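Side-chain contact in glutamine cyclotransferase (Tannerella forsythia, PDB 6QRO), which probably converts N-terminal glutamine of peptides into pyroglutamate, as a zinc-dependent, mammalian-like type II glutaminyl cyclase: residues E52-C57 against K88-V93. Numbering follows the deposited sequence.
Sequences EAHQRC and KAQNIV
Gln90 reaches from strand 86-96 to meet both His54 and Gln55 near the start of helix 52-67. Its CB already heads for the helix, and CG continues that course because it stands anti to the carbonyl carbon (chi1 -65°). Neither CB nor CG comes close to residues 52-57; elsewhere the side chain touches Ala58 of the same helix and Val74 and Glu76 of the adjoining strand. A bend at the next torsion turns the amide, whose carbon CD comes within 4.2 Å of Gln55 OE1. At the tip the two amide atoms part company. Gln90 NE2 donates to Gln55 OE1 at 3.0 Å, yet the N-H...O angle of 125° marks this hydrogen bond as weak: the hydrogen points well off the line to its acceptor. The side chains cross almost perpendicularly, with amide planes 83° apart, so the pair is neither stacked nor coplanar. Gln90 OE1 instead comes obliquely to the His54 imidazole, 3.6 Å from CD2 and 3.7 Å from NE2. Although buried, this oxygen has no hydrogen-bond partner in the model; its approach to His54 is a close contact alone.

The polar ends of the imidazole are committed elsewhere, which should limit its rotation: ND1 pairs with Arg47 O and NE2 with Asp164 OD2. That same carboxylate oxygen is bonded by the backbone N of Gln90, so Asp164 links helix and strand from outside both.

The axes of the two segments approach to 10.0 Å and run roughly parallel, a separation expected of a helix layered on a sheet. Farther along, Ile92 extends the interface onto Leu61, Ala62 and Leu65. With the His54 side chain about 13 Å from the zinc ion, these contacts belong to the helix-on-sheet framework in the neighbourhood of the metal site, without taking part in it, typical of the layered alpha/beta fold of peptidase family M28.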
ATOM      1  N   GLU A  52     -18.872  -3.392   8.677  1.00 18.14           N
ATOM      2  CA  GLU A  52     -18.507  -4.694   9.233  1.00 20.41           C
ATOM      3  C   GLU A  52     -17.461  -5.394   8.364  1.00 17.81           C
ATOM      4  O   GLU A  52     -16.578  -6.075   8.889  1.00 16.28           O
ATOM      5  CB  GLU A  52     -19.755  -5.561   9.417  1.00 18.46           C
ATOM      6  CG  GLU A  52     -19.540  -6.857  10.219  1.00 27.89           C
ATOM      7  CD  GLU A  52     -18.913  -6.657  11.616  1.00 27.99           C
ATOM      8  OE1 GLU A  52     -18.381  -7.646  12.170  1.00 22.56           O
ATOM      9  OE2 GLU A  52     -18.951  -5.535  12.171  1.00 36.16           O
ATOM     10  N   ALA A  53     -17.570  -5.272   7.033  1.00 16.59           N
ATOM     11  CA  ALA A  53     -16.576  -5.863   6.135  1.00 13.50           C
ATOM     12  C   ALA A  53     -15.174  -5.345   6.434  1.00 15.56           C
ATOM     13  O   ALA A  53     -14.191  -6.082   6.319  1.00 15.25           O
ATOM     14  CB  ALA A  53     -16.936  -5.574   4.681  1.00 17.41           C
ATOM     15  N   HIS A  54     -15.065  -4.055   6.738  1.00 13.64           N
ATOM     16  CA  HIS A  54     -13.813  -3.459   7.184  1.00 10.77           C
ATOM     17  C   HIS A  54     -13.322  -4.116   8.477  1.00 14.16           C
ATOM     18  O   HIS A  54     -12.130  -4.418   8.622  1.00 11.41           O
ATOM     19  CB  HIS A  54     -14.069  -1.966   7.359  1.00 12.37           C
ATOM     20  CG  HIS A  54     -12.858  -1.126   7.606  1.00  9.51           C
ATOM     21  ND1 HIS A  54     -12.222  -0.439   6.596  1.00 10.05           N
ATOM     22  CD2 HIS A  54     -12.213  -0.797   8.748  1.00  9.55           C
ATOM     23  CE1 HIS A  54     -11.216   0.253   7.098  1.00  9.07           C
ATOM     24  NE2 HIS A  54     -11.196   0.062   8.404  1.00 13.19           N
ATOM     25  N   GLN A  55     -14.228  -4.332   9.437  1.00 15.65           N
ATOM     26  CA  GLN A  55     -13.834  -4.926  10.716  1.00 15.88           C
ATOM     27  C   GLN A  55     -13.383  -6.374  10.554  1.00 16.66           C
ATOM     28  O   GLN A  55     -12.351  -6.777  11.106  1.00 15.50           O
ATOM     29  CB  GLN A  55     -14.986  -4.841  11.716  1.00 19.03           C
ATOM     30  CG  GLN A  55     -14.673  -5.484  13.061  1.00 20.80           C
ATOM     31  CD  GLN A  55     -13.593  -4.751  13.844  1.00 25.99           C
ATOM     32  OE1 GLN A  55     -13.562  -3.517  13.891  1.00 26.76           O
ATOM     33  NE2 GLN A  55     -12.705  -5.511  14.477  1.00 24.26           N
ATOM     34  N   ARG A  56     -14.153  -7.179   9.821  1.00 15.40           N
ATOM     35  CA  ARG A  56     -13.740  -8.555   9.572  1.00 14.42           C
ATOM     36  C   ARG A  56     -12.395  -8.610   8.864  1.00 18.03           C
ATOM     37  O   ARG A  56     -11.571  -9.499   9.132  1.00 16.64           O
ATOM     38  CB  ARG A  56     -14.803  -9.300   8.774  1.00 14.08           C
ATOM     39  CG  ARG A  56     -15.949  -9.779   9.606  1.00 13.13           C
ATOM     40  CD  ARG A  56     -16.785 -10.762   8.811  1.00 13.81           C
ATOM     41  NE  ARG A  56     -18.148 -10.899   9.310  1.00 19.11           N
ATOM     42  CZ  ARG A  56     -18.462 -11.385  10.510  1.00 23.19           C
ATOM     43  NH1 ARG A  56     -17.521 -11.810  11.340  1.00 17.65           N
ATOM     44  NH2 ARG A  56     -19.731 -11.462  10.877  1.00 29.63           N
ATOM     45  N   CYS A  57     -12.164  -7.673   7.941  1.00 14.12           N
ATOM     46  CA  CYS A  57     -10.904  -7.648   7.217  1.00 12.62           C
ATOM     47  C   CYS A  57      -9.746  -7.221   8.118  1.00 14.39           C
ATOM     48  O   CYS A  57      -8.635  -7.743   7.988  1.00 14.94           O
ATOM     49  CB  CYS A  57     -11.026  -6.724   6.018  1.00 11.18           C
ATOM     50  SG  CYS A  57      -9.673  -6.896   4.943  1.00 14.34           S
ATOM     51  N   LYS A  88     -13.465   5.076  12.482  1.00 13.77           N
ATOM     52  CA  LYS A  88     -12.893   4.137  13.442  1.00 17.94           C
ATOM     53  C   LYS A  88     -11.871   3.297  12.689  1.00 16.71           C
ATOM     54  O   LYS A  88     -12.185   2.234  12.141  1.00 14.94           O
ATOM     55  CB  LYS A  88     -13.995   3.281  14.055  1.00 19.99           C
ATOM     56  CG  LYS A  88     -15.157   4.101  14.567  1.00 16.10           C
ATOM     57  CD  LYS A  88     -14.859   4.852  15.838  1.00 16.80           C
ATOM     58  CE  LYS A  88     -16.164   5.408  16.416  1.00 17.67           C
ATOM     59  NZ  LYS A  88     -16.536   4.843  17.751  1.00 21.46           N
ATOM     60  N   ALA A  89     -10.634   3.786  12.679  1.00 17.07           N
ATOM     61  CA  ALA A  89      -9.543   3.236  11.892  1.00 18.54           C
ATOM     62  C   ALA A  89      -8.693   2.256  12.695  1.00 14.28           C
ATOM     63  O   ALA A  89      -8.621   2.330  13.919  1.00 13.59           O
ATOM     64  CB  ALA A  89      -8.651   4.357  11.352  1.00 12.70           C
ATOM     65  N   GLN A  90      -8.085   1.303  11.979  1.00 15.03           N
ATOM     66  CA  GLN A  90      -7.085   0.384  12.516  1.00 13.45           C
ATOM     67  C   GLN A  90      -5.854   0.464  11.620  1.00 11.88           C
ATOM     68  O   GLN A  90      -5.916   0.058  10.460  1.00  9.81           O
ATOM     69  CB  GLN A  90      -7.573  -1.069  12.590  1.00 14.64           C
ATOM     70  CG  GLN A  90      -8.722  -1.392  13.520  1.00 14.71           C
ATOM     71  CD  GLN A  90     -10.062  -1.536  12.819  1.00 12.88           C
ATOM     72  OE1 GLN A  90     -10.142  -1.490  11.605  1.00 12.72           O
ATOM     73  NE2 GLN A  90     -11.110  -1.769  13.596  1.00 15.88           N
ATOM     74  N   ASN A  91      -4.763   1.051  12.126  1.00 12.26           N
ATOM     75  CA  ASN A  91      -3.446   0.888  11.511  1.00 13.41           C
ATOM     76  C   ASN A  91      -2.837  -0.423  12.005  1.00 13.93           C
ATOM     77  O   ASN A  91      -2.694  -0.625  13.217  1.00 11.79           O
ATOM     78  CB  ASN A  91      -2.507   2.043  11.849  1.00 12.89           C
ATOM     79  CG  ASN A  91      -2.938   3.377  11.225  1.00 11.04           C
ATOM     80  OD1 ASN A  91      -3.547   3.429  10.157  1.00  9.78           O
ATOM     81  ND2 ASN A  91      -2.563   4.457  11.878  1.00 13.43           N
ATOM     82  N   ILE A  92      -2.472  -1.305  11.075  1.00 12.91           N
ATOM     83  CA  ILE A  92      -2.034  -2.663  11.405  1.00 12.07           C
ATOM     84  C   ILE A  92      -0.538  -2.777  11.133  1.00 10.31           C
ATOM     85  O   ILE A  92      -0.090  -2.626   9.988  1.00 10.02           O
ATOM     86  CB  ILE A  92      -2.835  -3.715  10.622  1.00 10.72           C
ATOM     87  CG1 ILE A  92      -4.330  -3.502  10.864  1.00 10.10           C
ATOM     88  CG2 ILE A  92      -2.414  -5.130  11.060  1.00 10.81           C
ATOM     89  CD1 ILE A  92      -5.238  -4.173   9.850  1.00 11.63           C
ATOM     90  N   VAL A  93       0.234  -3.039  12.187  1.00 11.79           N
ATOM     91  CA  VAL A  93       1.687  -3.108  12.115  1.00 12.00           C
ATOM     92  C   VAL A  93       2.120  -4.527  12.459  1.00 12.00           C
ATOM     93  O   VAL A  93       1.841  -5.028  13.557  1.00 11.38           O
ATOM     94  CB  VAL A  93       2.376  -2.099  13.053  1.00 14.63           C
ATOM     95  CG1 VAL A  93       3.912  -2.267  12.969  1.00 13.43           C
ATOM     96  CG2 VAL A  93       1.986  -0.677  12.706  1.00 11.34           C
TER